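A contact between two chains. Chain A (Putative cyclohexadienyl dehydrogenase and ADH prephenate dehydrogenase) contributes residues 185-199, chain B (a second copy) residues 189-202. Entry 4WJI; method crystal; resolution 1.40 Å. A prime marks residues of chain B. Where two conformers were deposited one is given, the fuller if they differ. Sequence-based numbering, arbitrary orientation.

Chain A, residues 185-199: AIVSHLPHIIAYNIV
Chain B, residues 189-202: HLPHIIAYNIVGTA

Two copies of one helix pack in a roughly antiparallel pair, their N-to-C directions 153° apart and their axes 10.4 Å apart at closest approach. The register is symmetric about Ile194: its CA lies 8.2 Å from the CA of Ile194′, the CA atoms of Pro191 and Ile198′ are 7.5 Å apart, as are those of Ile198 and Pro191′, and at one end the CA of Ile186 comes to 6.5 Å from the CA of Ala202′. Regular helical phi/psi near -60/-45 begins at Leu190 in both chains; before it in chain A, Ile186 is at -87/-42, Val187 at -82/-16 and Ser188 at -135/-53. Proline has no amide hydrogen, so the N of residue 191 makes no bond to the preceding turn, and each helix is kinked there. In chain A a wider pi-type turn comes just before, closed by Leu190 N to Ala185 O at 2.8 Å, and His192 ND1 donates to Ser188 O at 2.9 Å, on the far side from the partner.

The side-chain contacts are apolar, and no hydrogen bond crosses the interface. The contacting positions, 186, 190, 191, 194, 198, 201 and 202, follow the three-and-four spacing of one helical face. At the center Ile194 meets its own copy, CG2 to CG2 at 3.2 Å, a very tight methyl-to-methyl touch. Both side chains take chi1 m and chi2 m, and their CA-to-CB bonds point toward the opposing helix.

Ile198 is the principal bump. With chi1 and chi2 both t, it is extended, and its CD1 enters a hollow formed by three residues of the other chain. For Ile198′ the CD1 lies 3.7 Å from Leu190 CG, 3.9 Å from Pro191 CG and 4.3 Å from Ile194 CG1; it also comes to 3.8 Å from Pro191 N, so the methyl reaches the backbone at the kink. The reciprocal knob repeats these distances, Ile198 CD1 standing 3.7 Å from Leu190′ CG and 3.9 Å from Pro191′ CG. Leu190, chi1 t and chi2 p, points its CA-to-CB bond toward the partner, while that of Pro191 points sideways, its ring C-gamma exo. The two Ile198 residues bury more area here than any others, about 80 Å² each of the 419 Å² total.

Farther along, where the CA atoms of Ile186 and Ala202′ come closest in the register, the CB of Ala202′ touches Ile186 CG1 at 3.6 Å. Ile186, chi1 t and chi2 p, also brings CD1 to 4.4 Å from CG2 of Thr201′, whose chi1 is m. The rule is compact: an extended isoleucine fills a leucine-proline-isoleucine hollow twice, around a matched isoleucine pair.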

# COMPACT_ATOMS: atom_id res chain seq x y z
N ALA A 185 0.57 10.71 -13.60
CA ALA A 185 0.12 11.57 -12.52
C ALA A 185 -0.90 10.85 -11.65
O ALA A 185 -0.85 10.99 -10.45
CB ALA A 185 -0.44 12.90 -13.03
N ILE A 186 -1.80 10.07 -12.26
CA ILE A 186 -2.81 9.35 -11.46
C ILE A 186 -2.33 8.00 -10.97
O ILE A 186 -2.67 7.66 -9.84
CB ILE A 186 -4.20 9.29 -12.16
CG1 ILE A 186 -5.26 8.64 -11.27
CG2 ILE A 186 -4.14 8.58 -13.50
CD1 ILE A 186 -5.49 9.39 -9.95
N VAL A 187 -1.63 7.22 -11.81
CA VAL A 187 -1.27 5.83 -11.39
C VAL A 187 -0.04 5.80 -10.50
O VAL A 187 0.22 4.77 -9.84
CB VAL A 187 -1.05 4.79 -12.53
CG1 VAL A 187 -2.32 4.52 -13.31
CG2 VAL A 187 0.12 5.17 -13.43
N SER A 188 0.76 6.87 -10.46
CA SER A 188 2.00 6.83 -9.69
C SER A 188 2.24 8.06 -8.82
O SER A 188 2.51 7.95 -7.64
CB SER A 188 3.19 6.68 -10.67
OG SER A 188 4.42 6.63 -9.96
N HIS A 189 2.17 9.26 -9.42
CA HIS A 189 2.59 10.43 -8.71
C HIS A 189 1.65 10.83 -7.58
O HIS A 189 2.11 11.04 -6.46
CB HIS A 189 2.90 11.60 -9.66
CG HIS A 189 3.85 11.20 -10.75
ND1 HIS A 189 3.97 11.94 -11.91
CD2 HIS A 189 4.65 10.12 -10.90
CE1 HIS A 189 4.86 11.35 -12.70
NE2 HIS A 189 5.28 10.23 -12.10
N LEU A 190 0.36 10.90 -7.88
CA LEU A 190 -0.63 11.16 -6.84
C LEU A 190 -0.57 10.12 -5.73
O LEU A 190 -0.52 10.48 -4.54
CB LEU A 190 -2.04 11.33 -7.41
CG LEU A 190 -3.12 11.70 -6.38
CD1 LEU A 190 -2.84 13.08 -5.81
CD2 LEU A 190 -4.52 11.66 -6.96
N PRO A 191 -0.52 8.81 -6.08
CA PRO A 191 -0.40 7.81 -4.98
C PRO A 191 0.79 8.10 -4.05
O PRO A 191 0.64 8.04 -2.81
CB PRO A 191 -0.24 6.48 -5.75
CG PRO A 191 -1.09 6.70 -6.97
CD PRO A 191 -0.86 8.16 -7.34
N HIS A 192 1.97 8.43 -4.60
CA HIS A 192 3.11 8.73 -3.73
C HIS A 192 2.90 9.99 -2.87
O HIS A 192 3.24 10.01 -1.70
CB HIS A 192 4.43 8.79 -4.52
CG HIS A 192 4.97 7.45 -4.91
ND1 HIS A 192 4.47 6.70 -5.95
CD2 HIS A 192 6.00 6.74 -4.39
CE1 HIS A 192 5.19 5.60 -6.07
NE2 HIS A 192 6.11 5.59 -5.11
N ILE A 193 2.39 11.06 -3.50
CA ILE A 193 2.14 12.31 -2.79
C ILE A 193 1.17 12.11 -1.61
O ILE A 193 1.45 12.60 -0.52
CB ILE A 193 1.59 13.36 -3.76
CG1 ILE A 193 2.73 13.81 -4.69
CG2 ILE A 193 0.95 14.54 -3.03
CD1 ILE A 193 2.24 14.51 -5.96
N ILE A 194 0.11 11.33 -1.85
CA ILE A 194 -0.86 11.06 -0.83
C ILE A 194 -0.26 10.21 0.30
O ILE A 194 -0.56 10.44 1.47
CB ILE A 194 -2.13 10.40 -1.46
CG1 ILE A 194 -2.85 11.35 -2.43
CG2 ILE A 194 -3.11 10.00 -0.42
CD1 ILE A 194 -3.21 12.71 -1.91
N ALA A 195 0.58 9.22 -0.07
CA ALA A 195 1.27 8.44 0.96
C ALA A 195 2.20 9.32 1.81
O ALA A 195 2.19 9.23 3.03
CB ALA A 195 2.07 7.32 0.33
N TYR A 196 2.98 10.18 1.18
CA TYR A 196 3.83 11.12 1.96
C TYR A 196 2.95 11.97 2.89
O TYR A 196 3.32 12.23 4.05
CB TYR A 196 4.62 12.04 1.03
CG TYR A 196 5.86 11.40 0.42
CD1 TYR A 196 6.92 11.00 1.23
CD2 TYR A 196 6.01 11.28 -0.98
CE1 TYR A 196 8.06 10.45 0.69
CE2 TYR A 196 7.18 10.75 -1.52
CZ TYR A 196 8.21 10.35 -0.70
OH TYR A 196 9.38 9.85 -1.29
N ASN A 197 1.80 12.39 2.39
CA ASN A 197 0.96 13.28 3.17
C ASN A 197 0.39 12.58 4.38
O ASN A 197 0.42 13.13 5.50
CB ASN A 197 -0.15 13.90 2.35
CG ASN A 197 -0.77 15.08 3.08
OD1 ASN A 197 -0.09 16.10 3.29
ND2 ASN A 197 -2.01 14.96 3.48
N ILE A 198 -0.11 11.36 4.22
CA ILE A 198 -0.69 10.68 5.38
C ILE A 198 0.36 10.32 6.42
O ILE A 198 0.09 10.41 7.61
CB ILE A 198 -1.61 9.55 4.99
CG1 ILE A 198 -2.47 9.15 6.20
CG2 ILE A 198 -0.85 8.41 4.46
CD1 ILE A 198 -3.58 8.20 5.85
N VAL A 199 1.57 9.93 5.98
CA VAL A 199 2.58 9.62 6.95
C VAL A 199 3.03 10.88 7.69
O VAL A 199 3.22 10.85 8.92
CB VAL A 199 3.76 8.90 6.28
CG1 VAL A 199 4.86 8.66 7.30
CG2 VAL A 199 3.30 7.59 5.69
N HIS B 189 -8.22 3.69 9.90
CA HIS B 189 -9.41 4.16 9.24
C HIS B 189 -9.15 5.20 8.16
O HIS B 189 -9.63 5.05 7.04
CB HIS B 189 -10.48 4.61 10.25
CG HIS B 189 -10.76 3.57 11.29
ND1 HIS B 189 -11.36 3.87 12.49
CD2 HIS B 189 -10.43 2.25 11.35
CE1 HIS B 189 -11.46 2.77 13.21
NE2 HIS B 189 -10.89 1.77 12.54
N LEU B 190 -8.36 6.22 8.51
CA LEU B 190 -7.96 7.21 7.51
C LEU B 190 -7.23 6.56 6.34
O LEU B 190 -7.57 6.82 5.18
CB LEU B 190 -7.17 8.37 8.13
CG LEU B 190 -6.79 9.49 7.16
CD1 LEU B 190 -8.04 10.19 6.66
CD2 LEU B 190 -5.85 10.50 7.77
N PRO B 191 -6.25 5.67 6.61
CA PRO B 191 -5.60 5.00 5.44
C PRO B 191 -6.60 4.33 4.50
O PRO B 191 -6.49 4.48 3.26
CB PRO B 191 -4.65 3.98 6.13
CG PRO B 191 -4.24 4.70 7.38
CD PRO B 191 -5.50 5.44 7.84
N HIS B 192 -7.60 3.61 5.04
CA HIS B 192 -8.58 2.97 4.16
C HIS B 192 -9.43 3.99 3.38
O HIS B 192 -9.70 3.81 2.21
CB HIS B 192 -9.46 1.96 4.91
CG HIS B 192 -8.76 0.66 5.20
ND1 HIS B 192 -7.84 0.50 6.21
CD2 HIS B 192 -8.89 -0.55 4.62
CE1 HIS B 192 -7.45 -0.77 6.25
NE2 HIS B 192 -8.06 -1.41 5.26
N ILE B 193 -9.91 5.03 4.08
CA ILE B 193 -10.73 6.06 3.46
C ILE B 193 -9.99 6.75 2.30
O ILE B 193 -10.58 6.92 1.23
CB ILE B 193 -11.16 7.10 4.51
CG1 ILE B 193 -12.20 6.46 5.43
CG2 ILE B 193 -11.67 8.39 3.87
CD1 ILE B 193 -12.39 7.20 6.75
N ILE B 194 -8.71 7.05 2.53
CA ILE B 194 -7.90 7.68 1.51
C ILE B 194 -7.67 6.75 0.32
O ILE B 194 -7.68 7.19 -0.82
CB ILE B 194 -6.57 8.20 2.14
CG1 ILE B 194 -6.80 9.30 3.18
CG2 ILE B 194 -5.66 8.76 1.11
CD1 ILE B 194 -7.63 10.47 2.76
N ALA B 195 -7.44 5.45 0.60
CA ALA B 195 -7.31 4.48 -0.49
C ALA B 195 -8.60 4.38 -1.31
O ALA B 195 -8.56 4.41 -2.54
CB ALA B 195 -6.95 3.11 0.05
N TYR B 196 -9.75 4.29 -0.65
CA TYR B 196 -11.03 4.29 -1.40
C TYR B 196 -11.15 5.56 -2.25
O TYR B 196 -11.62 5.51 -3.40
CB TYR B 196 -12.22 4.21 -0.44
CG TYR B 196 -12.51 2.82 0.10
CD1 TYR B 196 -12.90 1.80 -0.76
CD2 TYR B 196 -12.47 2.54 1.49
CE1 TYR B 196 -13.20 0.54 -0.28
CE2 TYR B 196 -12.80 1.28 1.96
CZ TYR B 196 -13.18 0.29 1.09
OH TYR B 196 -13.53 -0.97 1.61
N ASN B 197 -10.72 6.69 -1.69
CA ASN B 197 -10.89 7.95 -2.39
C ASN B 197 -10.01 8.01 -3.63
O ASN B 197 -10.49 8.41 -4.71
CB ASN B 197 -10.62 9.15 -1.51
CG ASN B 197 -11.15 10.41 -2.14
OD1 ASN B 197 -12.38 10.56 -2.31
ND2 ASN B 197 -10.27 11.31 -2.52
N ILE B 198 -8.75 7.60 -3.53
CA ILE B 198 -7.90 7.68 -4.71
C ILE B 198 -8.33 6.71 -5.80
O ILE B 198 -8.26 7.04 -6.97
CB ILE B 198 -6.43 7.64 -4.36
CG1 ILE B 198 -5.60 8.11 -5.57
CG2 ILE B 198 -6.02 6.30 -3.93
CD1 ILE B 198 -4.15 8.34 -5.24
N VAL B 199 -8.78 5.50 -5.41
CA VAL B 199 -9.23 4.59 -6.43
C VAL B 199 -10.50 5.10 -7.11
O VAL B 199 -10.63 5.01 -8.34
CB VAL B 199 -9.41 3.18 -5.84
CG1 VAL B 199 -9.96 2.25 -6.90
CG2 VAL B 199 -8.09 2.66 -5.31
N GLY B 200 -11.38 5.74 -6.34
CA GLY B 200 -12.55 6.37 -6.94
C GLY B 200 -12.20 7.49 -7.92
O GLY B 200 -12.82 7.65 -8.96
N THR B 201 -11.21 8.29 -7.56
CA THR B 201 -10.74 9.37 -8.40
C THR B 201 -10.30 8.85 -9.78
O THR B 201 -10.65 9.44 -10.84
CB THR B 201 -9.63 10.20 -7.70
OG1 THR B 201 -10.13 10.72 -6.47
CG2 THR B 201 -9.15 11.40 -8.56
N ALA B 202 -9.46 7.83 -9.76
CA ALA B 202 -8.92 7.26 -11.00
C ALA B 202 -10.03 6.68 -11.90
O ALA B 202 -9.99 6.81 -13.15
CB ALA B 202 -7.89 6.20 -10.65